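Local atomic coordinates of death domain of pelle (Drosophila melanogaster, PDB entry 1D2Z), a protein that binds the death domain of Tube, which recruits the Pelle serine/threonine kinase to the plasma membrane in the Toll pathway that sets embryonic dorsoventral polarity. Residues 7-16 against 69-80; 21-29 against 60-68. All coordinates share one frame; numbering follows the deposited sequence.

Contact 1 (7-16 against 69-80); sequences LDNTMAIRLL and WGGQYNHTVQTL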
loop_
_atom_site.group_PDB
_atom_site.type_symbol
_atom_site.label_atom_id
_atom_site.label_comp_id
_atom_site.label_asym_id
_atom_site.label_seq_id
_atom_site.Cartn_x
_atom_site.Cartn_y
_atom_site.Cartn_z
ATOM N N LEU A 7 -0.415 17.036 -14.290
ATOM C CA LEU A 7 1.013 17.298 -13.947
ATOM C C LEU A 7 1.790 15.990 -13.762
ATOM O O LEU A 7 2.811 15.772 -14.421
ATOM C CB LEU A 7 1.107 18.182 -12.688
ATOM C CG LEU A 7 2.469 18.748 -12.246
ATOM C CD1 LEU A 7 2.280 20.087 -11.537
ATOM C CD2 LEU A 7 3.204 17.763 -11.345
ATOM N N ASP A 8 1.303 15.118 -12.879
ATOM C CA ASP A 8 1.970 13.840 -12.632
ATOM C C ASP A 8 1.323 12.697 -13.411
ATOM O O ASP A 8 0.382 12.056 -12.941
ATOM C CB ASP A 8 2.002 13.513 -11.130
ATOM C CG ASP A 8 2.982 12.382 -10.782
ATOM O OD1 ASP A 8 3.426 11.637 -11.684
ATOM O OD2 ASP A 8 3.319 12.240 -9.588
ATOM N N ASN A 9 1.841 12.451 -14.609
ATOM C CA ASN A 9 1.341 11.378 -15.458
ATOM C C ASN A 9 2.363 10.252 -15.584
ATOM O O ASN A 9 2.322 9.470 -16.534
ATOM C CB ASN A 9 0.983 11.910 -16.850
ATOM C CG ASN A 9 -0.310 12.703 -16.860
ATOM O OD1 ASN A 9 -0.982 12.842 -15.833
ATOM N ND2 ASN A 9 -0.672 13.225 -18.029
ATOM N N THR A 10 3.282 10.172 -14.624
ATOM C CA THR A 10 4.305 9.132 -14.655
ATOM C C THR A 10 3.759 7.819 -14.121
ATOM O O THR A 10 2.777 7.801 -13.377
ATOM C CB THR A 10 5.557 9.527 -13.848
ATOM O OG1 THR A 10 5.208 9.732 -12.473
ATOM C CG2 THR A 10 6.174 10.796 -14.414
ATOM N N MET A 11 4.400 6.719 -14.504
ATOM C CA MET A 11 3.970 5.404 -14.059
ATOM C C MET A 11 4.304 5.167 -12.591
ATOM O O MET A 11 5.099 5.893 -11.990
ATOM C CB MET A 11 4.617 4.307 -14.904
ATOM C CG MET A 11 6.136 4.259 -14.824
ATOM S SD MET A 11 6.812 2.806 -15.663
ATOM C CE MET A 11 6.553 3.249 -17.396
ATOM N N ALA A 12 3.677 4.147 -12.023
ATOM C CA ALA A 12 3.921 3.782 -10.637
ATOM C C ALA A 12 5.310 3.154 -10.576
ATOM O O ALA A 12 5.724 2.463 -11.512
ATOM C CB ALA A 12 2.872 2.781 -10.173
ATOM N N ILE A 13 6.028 3.417 -9.485
ATOM C CA ILE A 13 7.366 2.871 -9.267
ATOM C C ILE A 13 7.378 1.352 -9.452
ATOM O O ILE A 13 8.330 0.792 -10.006
ATOM C CB ILE A 13 7.866 3.217 -7.832
ATOM C CG1 ILE A 13 8.153 4.721 -7.732
ATOM C CG2 ILE A 13 9.074 2.357 -7.454
ATOM C CD1 ILE A 13 8.391 5.226 -6.321
ATOM N N ARG A 14 6.313 0.697 -8.998
ATOM C CA ARG A 14 6.188 -0.754 -9.101
ATOM C C ARG A 14 6.162 -1.251 -10.548
ATOM O O ARG A 14 6.430 -2.427 -10.806
ATOM C CB ARG A 14 4.933 -1.225 -8.361
ATOM C CG ARG A 14 3.677 -0.482 -8.772
ATOM C CD ARG A 14 2.499 -0.786 -7.858
ATOM N NE ARG A 14 1.345 0.048 -8.188
ATOM C CZ ARG A 14 0.580 -0.119 -9.263
ATOM N NH1 ARG A 14 0.831 -1.098 -10.122
ATOM N NH2 ARG A 14 -0.424 0.716 -9.494
ATOM N N LEU A 15 5.860 -0.353 -11.484
ATOM C CA LEU A 15 5.804 -0.704 -12.907
ATOM C C LEU A 15 7.109 -0.446 -13.671
ATOM O O LEU A 15 7.220 -0.790 -14.845
ATOM C CB LEU A 15 4.631 0.013 -13.587
ATOM C CG LEU A 15 3.226 -0.327 -13.065
ATOM C CD1 LEU A 15 2.185 0.555 -13.742
ATOM C CD2 LEU A 15 2.915 -1.800 -13.300
ATOM N N LEU A 16 8.096 0.151 -13.007
ATOM C CA LEU A 16 9.385 0.425 -13.641
ATOM C C LEU A 16 9.982 -0.839 -14.250
ATOM O O LEU A 16 10.067 -1.875 -13.587
ATOM C CB LEU A 16 10.382 0.996 -12.628
ATOM C CG LEU A 16 10.485 2.509 -12.441
ATOM C CD1 LEU A 16 11.374 2.816 -11.237
ATOM C CD2 LEU A 16 11.050 3.151 -13.702
ATOM N N TRP A 69 8.276 1.443 -0.214
ATOM C CA TRP A 69 7.781 2.785 -0.509
ATOM C C TRP A 69 6.938 2.848 -1.789
ATOM O O TRP A 69 5.881 3.478 -1.811
ATOM C CB TRP A 69 8.963 3.754 -0.571
ATOM C CG TRP A 69 8.587 5.198 -0.537
ATOM C CD1 TRP A 69 7.877 5.847 0.445
ATOM C CD2 TRP A 69 8.904 6.183 -1.521
ATOM N NE1 TRP A 69 7.734 7.174 0.125
ATOM C CE2 TRP A 69 8.355 7.410 -1.075
ATOM C CE3 TRP A 69 9.599 6.152 -2.740
ATOM C CZ2 TRP A 69 8.483 8.593 -1.806
ATOM C CZ3 TRP A 69 9.724 7.330 -3.466
ATOM C CH2 TRP A 69 9.167 8.532 -2.997
ATOM N N GLY A 70 7.385 2.169 -2.840
ATOM C CA GLY A 70 6.631 2.174 -4.082
ATOM C C GLY A 70 5.457 1.213 -4.037
ATOM O O GLY A 70 4.356 1.540 -4.471
ATOM N N GLY A 71 5.690 0.032 -3.478
ATOM C CA GLY A 71 4.647 -0.969 -3.392
ATOM C C GLY A 71 3.446 -0.596 -2.550
ATOM O O GLY A 71 2.340 -0.447 -3.070
ATOM N N GLN A 72 3.652 -0.415 -1.251
ATOM C CA GLN A 72 2.536 -0.080 -0.374
ATOM C C GLN A 72 1.902 1.288 -0.607
ATOM O O GLN A 72 0.679 1.413 -0.601
ATOM C CB GLN A 72 2.937 -0.195 1.099
ATOM C CG GLN A 72 1.802 0.173 2.048
ATOM C CD GLN A 72 2.205 0.162 3.507
ATOM O OE1 GLN A 72 3.005 -0.678 3.947
ATOM N NE2 GLN A 72 1.640 1.090 4.274
ATOM N N TYR A 73 2.727 2.310 -0.808
ATOM C CA TYR A 73 2.213 3.670 -0.986
ATOM C C TYR A 73 1.880 4.082 -2.410
ATOM O O TYR A 73 1.449 5.209 -2.645
ATOM C CB TYR A 73 3.152 4.668 -0.315
ATOM C CG TYR A 73 3.474 4.262 1.105
ATOM C CD1 TYR A 73 2.599 4.561 2.149
ATOM C CD2 TYR A 73 4.620 3.529 1.398
ATOM C CE1 TYR A 73 2.854 4.141 3.444
ATOM C CE2 TYR A 73 4.888 3.096 2.695
ATOM C CZ TYR A 73 3.997 3.412 3.713
ATOM O OH TYR A 73 4.253 3.020 4.996
ATOM N N ASN A 74 2.081 3.170 -3.357
ATOM C CA ASN A 74 1.751 3.416 -4.761
ATOM C C ASN A 74 2.338 4.722 -5.305
ATOM O O ASN A 74 1.649 5.479 -5.983
ATOM C CB ASN A 74 0.219 3.411 -4.924
ATOM C CG ASN A 74 -0.229 3.151 -6.357
ATOM O OD1 ASN A 74 0.493 2.537 -7.146
ATOM N ND2 ASN A 74 -1.433 3.613 -6.694
ATOM N N HIS A 75 3.596 5.003 -4.977
ATOM C CA HIS A 75 4.243 6.224 -5.451
ATOM C C HIS A 75 4.684 6.111 -6.906
ATOM O O HIS A 75 4.948 5.011 -7.403
ATOM C CB HIS A 75 5.419 6.609 -4.551
ATOM C CG HIS A 75 5.001 7.193 -3.239
ATOM N ND1 HIS A 75 4.141 8.265 -3.147
ATOM C CD2 HIS A 75 5.314 6.853 -1.967
ATOM C CE1 HIS A 75 3.946 8.563 -1.873
ATOM N NE2 HIS A 75 4.647 7.721 -1.136
ATOM N N THR A 76 4.713 7.255 -7.581
ATOM C CA THR A 76 5.086 7.356 -8.993
ATOM C C THR A 76 6.571 7.639 -9.200
ATOM O O THR A 76 7.283 8.043 -8.270
ATOM C CB THR A 76 4.314 8.496 -9.689
ATOM O OG1 THR A 76 4.749 9.753 -9.158
ATOM C CG2 THR A 76 2.805 8.345 -9.488
ATOM N N VAL A 77 7.025 7.455 -10.440
ATOM C CA VAL A 77 8.419 7.699 -10.774
ATOM C C VAL A 77 8.734 9.180 -10.566
ATOM O O VAL A 77 9.838 9.528 -10.154
ATOM C CB VAL A 77 8.743 7.279 -12.234
ATOM C CG1 VAL A 77 10.194 7.557 -12.549
ATOM C CG2 VAL A 77 8.470 5.800 -12.425
ATOM N N GLN A 78 7.761 10.051 -10.820
ATOM C CA GLN A 78 7.991 11.481 -10.626
ATOM C C GLN A 78 8.272 11.778 -9.150
ATOM O O GLN A 78 9.179 12.546 -8.825
ATOM C CB GLN A 78 6.803 12.312 -11.118
ATOM C CG GLN A 78 7.049 13.812 -11.016
ATOM C CD GLN A 78 5.892 14.643 -11.525
ATOM O OE1 GLN A 78 5.311 15.432 -10.784
ATOM N NE2 GLN A 78 5.564 14.485 -12.801
ATOM N N THR A 79 7.520 11.141 -8.258
ATOM C CA THR A 79 7.716 11.344 -6.825
ATOM C C THR A 79 9.094 10.819 -6.415
ATOM O O THR A 79 9.771 11.425 -5.588
ATOM C CB THR A 79 6.578 10.691 -6.006
ATOM O OG1 THR A 79 5.336 11.290 -6.394
ATOM C CG2 THR A 79 6.776 10.917 -4.505
ATOM N N LEU A 80 9.526 9.733 -7.054
ATOM C CA LEU A 80 10.843 9.150 -6.797
ATOM C C LEU A 80 11.913 10.148 -7.273
ATOM O O LEU A 80 12.931 10.353 -6.606
ATOM C CB LEU A 80 10.988 7.821 -7.547
ATOM C CG LEU A 80 12.325 7.091 -7.399
ATOM C CD1 LEU A 80 12.561 6.691 -5.929
ATOM C CD2 LEU A 80 12.327 5.863 -8.294
HETATM O O HOH W 1 4.889 14.079 -8.104
HETATM O O HOH W 2 4.505 2.193 -7.177
#
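Ile13 CD1 approaches the Trp69 ring obliquely, 3.8 Å from CZ3. The CB of Ile13 lies against Gly70 CA, where a side chain on the glycine would clash with Ile13 CG2. In one of its two modelled conformers, Arg14 grips Asn74 OD1 side-on through NE and NH2, with NE 2.8 Å from that oxygen. Both nitrogens come from the same face of the amide, and the oxygen lies close to the guanidinium plane. Asn74 ND2 bonds Asp124 of the Tube chain. Ile13 N gives a nearly straight bond to His75 O (2.8 Å, 176°). A water joins His75 O and Gly70 O to the backbone N of Arg14. His75 NE2 bonds Pro143 O of the Tube chain.

The backbones bridge once, at Ala12 and Thr76, as a non-hydrogen-bonded antiparallel pair. Thr76 OG1 donates to the syn lone pair of Asp8 OD2 at 2.9 Å and accepts from Thr79 N. Val77 N donates to Met11 O at 2.9 Å, and Val77 CG2 packs on Met11 CG and Leu16 CG. Thr10 OG1, between its backbone N and carbonyl carbon (chi1 61°), accepts from Gln78 N at 3.1 Å. Thr10 OG1 donates to the syn lone pair of Asp8 OD1 at 2.7 Å, and Thr10 N also donates to that oxygen. The Gln78 amide stacks on the Asp8 carboxylate, their planes 12° apart. Replacing Asp8 with an alanine is likely to leave the Thr76 and Thr10 hydroxyls without their shared acceptor group and the Gln78 amide without its stacking partner. Leu80 CB closes on Ile13 CD1. Asp8 forms an Asx turn, and Thr76 N-caps helix 77-86 of the death-domain six-helix bundle.

Contact 2 (21-29 against 60-68); sequences RAQLCAHLD and SASNEFLNI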
loop_
_atom_site.group_PDB
_atom_site.type_symbol
_atom_site.label_atom_id
_atom_site.label_comp_id
_atom_site.label_asym_id
_atom_site.label_seq_id
_atom_site.Cartn_x
_atom_site.Cartn_y
_atom_site.Cartn_z
ATOM N N ARG A 21 15.322 -0.444 -13.475
ATOM C CA ARG A 21 15.246 -0.656 -12.036
ATOM C C ARG A 21 16.543 -1.263 -11.507
ATOM O O ARG A 21 17.039 -0.853 -10.459
ATOM C CB ARG A 21 14.052 -1.549 -11.694
ATOM C CG ARG A 21 13.826 -1.715 -10.207
ATOM C CD ARG A 21 12.487 -2.341 -9.940
ATOM N NE ARG A 21 12.318 -2.636 -8.526
ATOM C CZ ARG A 21 11.252 -2.298 -7.813
ATOM N NH1 ARG A 21 10.247 -1.643 -8.382
ATOM N NH2 ARG A 21 11.200 -2.615 -6.522
ATOM N N ALA A 22 17.107 -2.211 -12.258
ATOM C CA ALA A 22 18.368 -2.859 -11.878
ATOM C C ALA A 22 19.533 -1.862 -11.902
ATOM O O ALA A 22 20.420 -1.923 -11.050
ATOM C CB ALA A 22 18.658 -4.054 -12.795
ATOM N N GLN A 23 19.541 -0.954 -12.880
ATOM C CA GLN A 23 20.593 0.067 -12.965
ATOM C C GLN A 23 20.488 0.981 -11.747
ATOM O O GLN A 23 21.471 1.240 -11.055
ATOM C CB GLN A 23 20.416 0.947 -14.202
ATOM C CG GLN A 23 20.990 0.408 -15.488
ATOM C CD GLN A 23 20.860 1.419 -16.619
ATOM O OE1 GLN A 23 19.781 1.961 -16.858
ATOM N NE2 GLN A 23 21.965 1.694 -17.302
ATOM N N LEU A 24 19.274 1.471 -11.508
ATOM C CA LEU A 24 19.011 2.370 -10.397
ATOM C C LEU A 24 19.409 1.770 -9.054
ATOM O O LEU A 24 20.171 2.386 -8.299
ATOM C CB LEU A 24 17.536 2.776 -10.382
ATOM C CG LEU A 24 17.103 3.788 -9.317
ATOM C CD1 LEU A 24 17.873 5.109 -9.456
ATOM C CD2 LEU A 24 15.604 4.016 -9.442
ATOM N N CYS A 25 18.931 0.558 -8.778
ATOM C CA CYS A 25 19.237 -0.092 -7.512
ATOM C C CYS A 25 20.715 -0.402 -7.341
ATOM O O CYS A 25 21.264 -0.210 -6.254
ATOM C CB CYS A 25 18.360 -1.329 -7.297
ATOM S SG CYS A 25 16.622 -0.882 -7.110
ATOM N N ALA A 26 21.372 -0.848 -8.410
ATOM C CA ALA A 26 22.806 -1.132 -8.341
ATOM C C ALA A 26 23.553 0.164 -7.972
ATOM O O ALA A 26 24.460 0.156 -7.143
ATOM C CB ALA A 26 23.317 -1.682 -9.686
ATOM N N HIS A 27 23.128 1.277 -8.563
ATOM C CA HIS A 27 23.735 2.580 -8.311
ATOM C C HIS A 27 23.512 3.045 -6.865
ATOM O O HIS A 27 24.453 3.437 -6.183
ATOM C CB HIS A 27 23.178 3.612 -9.294
ATOM C CG HIS A 27 23.523 5.025 -8.953
ATOM N ND1 HIS A 27 24.821 5.493 -8.929
ATOM C CD2 HIS A 27 22.739 6.075 -8.609
ATOM C CE1 HIS A 27 24.821 6.769 -8.588
ATOM N NE2 HIS A 27 23.570 7.148 -8.388
ATOM N N LEU A 28 22.265 2.982 -6.405
ATOM C CA LEU A 28 21.917 3.393 -5.045
ATOM C C LEU A 28 22.580 2.497 -3.990
ATOM O O LEU A 28 22.938 2.962 -2.906
ATOM C CB LEU A 28 20.393 3.399 -4.878
ATOM C CG LEU A 28 19.613 4.363 -5.781
ATOM C CD1 LEU A 28 18.120 4.087 -5.635
ATOM C CD2 LEU A 28 19.930 5.820 -5.426
ATOM N N ASP A 29 22.757 1.220 -4.312
ATOM C CA ASP A 29 23.394 0.293 -3.380
ATOM C C ASP A 29 24.878 0.590 -3.252
ATOM O O ASP A 29 25.438 0.490 -2.165
ATOM C CB ASP A 29 23.196 -1.159 -3.818
ATOM C CG ASP A 29 21.767 -1.629 -3.660
ATOM O OD1 ASP A 29 20.961 -0.931 -3.008
ATOM O OD2 ASP A 29 21.447 -2.705 -4.193
ATOM N N SER A 60 19.463 -6.582 -2.602
ATOM C CA SER A 60 19.548 -5.143 -2.805
ATOM C C SER A 60 18.731 -4.359 -1.785
ATOM O O SER A 60 17.511 -4.530 -1.675
ATOM C CB SER A 60 19.094 -4.780 -4.217
ATOM O OG SER A 60 18.937 -3.376 -4.347
ATOM N N ALA A 61 19.413 -3.479 -1.061
ATOM C CA ALA A 61 18.762 -2.656 -0.050
ATOM C C ALA A 61 17.834 -1.627 -0.686
ATOM O O ALA A 61 16.713 -1.419 -0.223
ATOM C CB ALA A 61 19.809 -1.965 0.821
ATOM N N SER A 62 18.277 -1.022 -1.785
ATOM C CA SER A 62 17.465 -0.007 -2.440
ATOM C C SER A 62 16.252 -0.622 -3.123
ATOM O O SER A 62 15.191 -0.008 -3.155
ATOM C CB SER A 62 18.296 0.803 -3.435
ATOM O OG SER A 62 18.711 -0.015 -4.510
ATOM N N ASN A 63 16.401 -1.829 -3.663
ATOM C CA ASN A 63 15.265 -2.493 -4.307
ATOM C C ASN A 63 14.176 -2.750 -3.263
ATOM O O ASN A 63 12.984 -2.611 -3.544
ATOM C CB ASN A 63 15.682 -3.819 -4.946
ATOM C CG ASN A 63 14.517 -4.531 -5.604
ATOM O OD1 ASN A 63 13.866 -3.982 -6.497
ATOM N ND2 ASN A 63 14.231 -5.747 -5.150
ATOM N N GLU A 64 14.599 -3.131 -2.059
ATOM C CA GLU A 64 13.665 -3.394 -0.971
ATOM C C GLU A 64 12.978 -2.087 -0.581
ATOM O O GLU A 64 11.789 -2.072 -0.274
ATOM C CB GLU A 64 14.386 -4.017 0.227
ATOM C CG GLU A 64 13.433 -4.562 1.295
ATOM C CD GLU A 64 12.457 -5.598 0.745
ATOM O OE1 GLU A 64 12.828 -6.363 -0.170
ATOM O OE2 GLU A 64 11.308 -5.637 1.220
ATOM N N PHE A 65 13.737 -0.993 -0.580
ATOM C CA PHE A 65 13.161 0.314 -0.269
ATOM C C PHE A 65 12.072 0.617 -1.310
ATOM O O PHE A 65 10.977 1.070 -0.956
ATOM C CB PHE A 65 14.230 1.418 -0.282
ATOM C CG PHE A 65 13.660 2.811 -0.237
ATOM C CD1 PHE A 65 13.232 3.366 0.963
ATOM C CD2 PHE A 65 13.503 3.548 -1.410
ATOM C CE1 PHE A 65 12.646 4.636 0.997
ATOM C CE2 PHE A 65 12.922 4.814 -1.389
ATOM C CZ PHE A 65 12.489 5.361 -0.179
ATOM N N LEU A 66 12.366 0.370 -2.589
ATOM C CA LEU A 66 11.372 0.617 -3.636
ATOM C C LEU A 66 10.162 -0.300 -3.460
ATOM O O LEU A 66 9.036 0.111 -3.717
ATOM C CB LEU A 66 11.964 0.420 -5.033
ATOM C CG LEU A 66 13.027 1.417 -5.507
ATOM C CD1 LEU A 66 13.451 1.069 -6.937
ATOM C CD2 LEU A 66 12.477 2.833 -5.448
ATOM N N ASN A 67 10.407 -1.542 -3.043
ATOM C CA ASN A 67 9.327 -2.508 -2.821
ATOM C C ASN A 67 8.365 -1.989 -1.750
ATOM O O ASN A 67 7.147 -2.074 -1.903
ATOM C CB ASN A 67 9.889 -3.871 -2.385
ATOM C CG ASN A 67 10.436 -4.696 -3.555
ATOM O OD1 ASN A 67 10.115 -4.449 -4.714
ATOM N ND2 ASN A 67 11.262 -5.686 -3.241
ATOM N N ILE A 68 8.921 -1.429 -0.679
ATOM C CA ILE A 68 8.114 -0.898 0.419
ATOM C C ILE A 68 7.455 0.442 0.085
ATOM O O ILE A 68 6.227 0.560 0.087
ATOM C CB ILE A 68 8.962 -0.753 1.721
ATOM C CG1 ILE A 68 9.434 -2.133 2.190
ATOM C CG2 ILE A 68 8.147 -0.076 2.826
ATOM C CD1 ILE A 68 10.517 -2.107 3.256
HETATM O O HOH W 3 8.254 -1.057 -6.249
#
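Asp29 holds the start of helix 61-73 with both carboxylate oxygens. Ser60 OG donates to Asp29 OD2 at 2.6 Å. Ser62 N donates to Asp29 OD1 at 3.0 Å. Each bond uses a syn lone pair. Ser60 OG also accepts from Asn63 N, as the N-cap of the helix. The carboxylate therefore fixes the capping hydroxyl, and its charge is likely to be eased by the helix N terminus. The Ser62 hydroxyl has two acceptors in range, Asp29 OD1 and Cys25 O.

At the other end, Arg21 grips Asn63 OD1 with NE and NH2. Arg21 NE lies 2.9 Å from Asn63 OD1, nearly in line with the C=O bond. NH2 comes from above the amide plane, and the guanidinium and amide planes stand 77° apart. The extended arginine chain, with CG anti to the backbone N (chi1 -175°), carries the group across to this partner. Leu66 CD1 sits over the guanidinium face, and a water links Arg21 NH1 to Leu66 O.

Between the two polar ends, Cys25 SG packs on Leu66 CD1 at 3.7 Å. Leu28 CB meets Ser62 CB at 3.6 Å. The segment axes approach to 8.4 Å at 120°. Leu24 continues to Leu80 and Phe84 of helix 77-86 and to Ala92 of helix 90-95, while Glu64 and Ile68 face helix 45-56.

In the fold
From the N terminus, the loop 7-16 comes first and later meets 69-80, so contact 1 closes a long, mainly helical loop. Helix 18-31 follows, and its residues 21-29 pair with 60-68. Contact 2 thus closes a shorter loop that lies wholly within the first and takes in helices 34-40 and 45-56. The two contacts do not cross. They share helix 61-73: contact 2 uses its start and middle, contact 1 its end and the turn into helix 77-86. Their centres are 14 Å apart, and Leu80 touches both Leu24 and Leu66. Both contacts lie beside the Tube chain, which contact 1 meets more extensively.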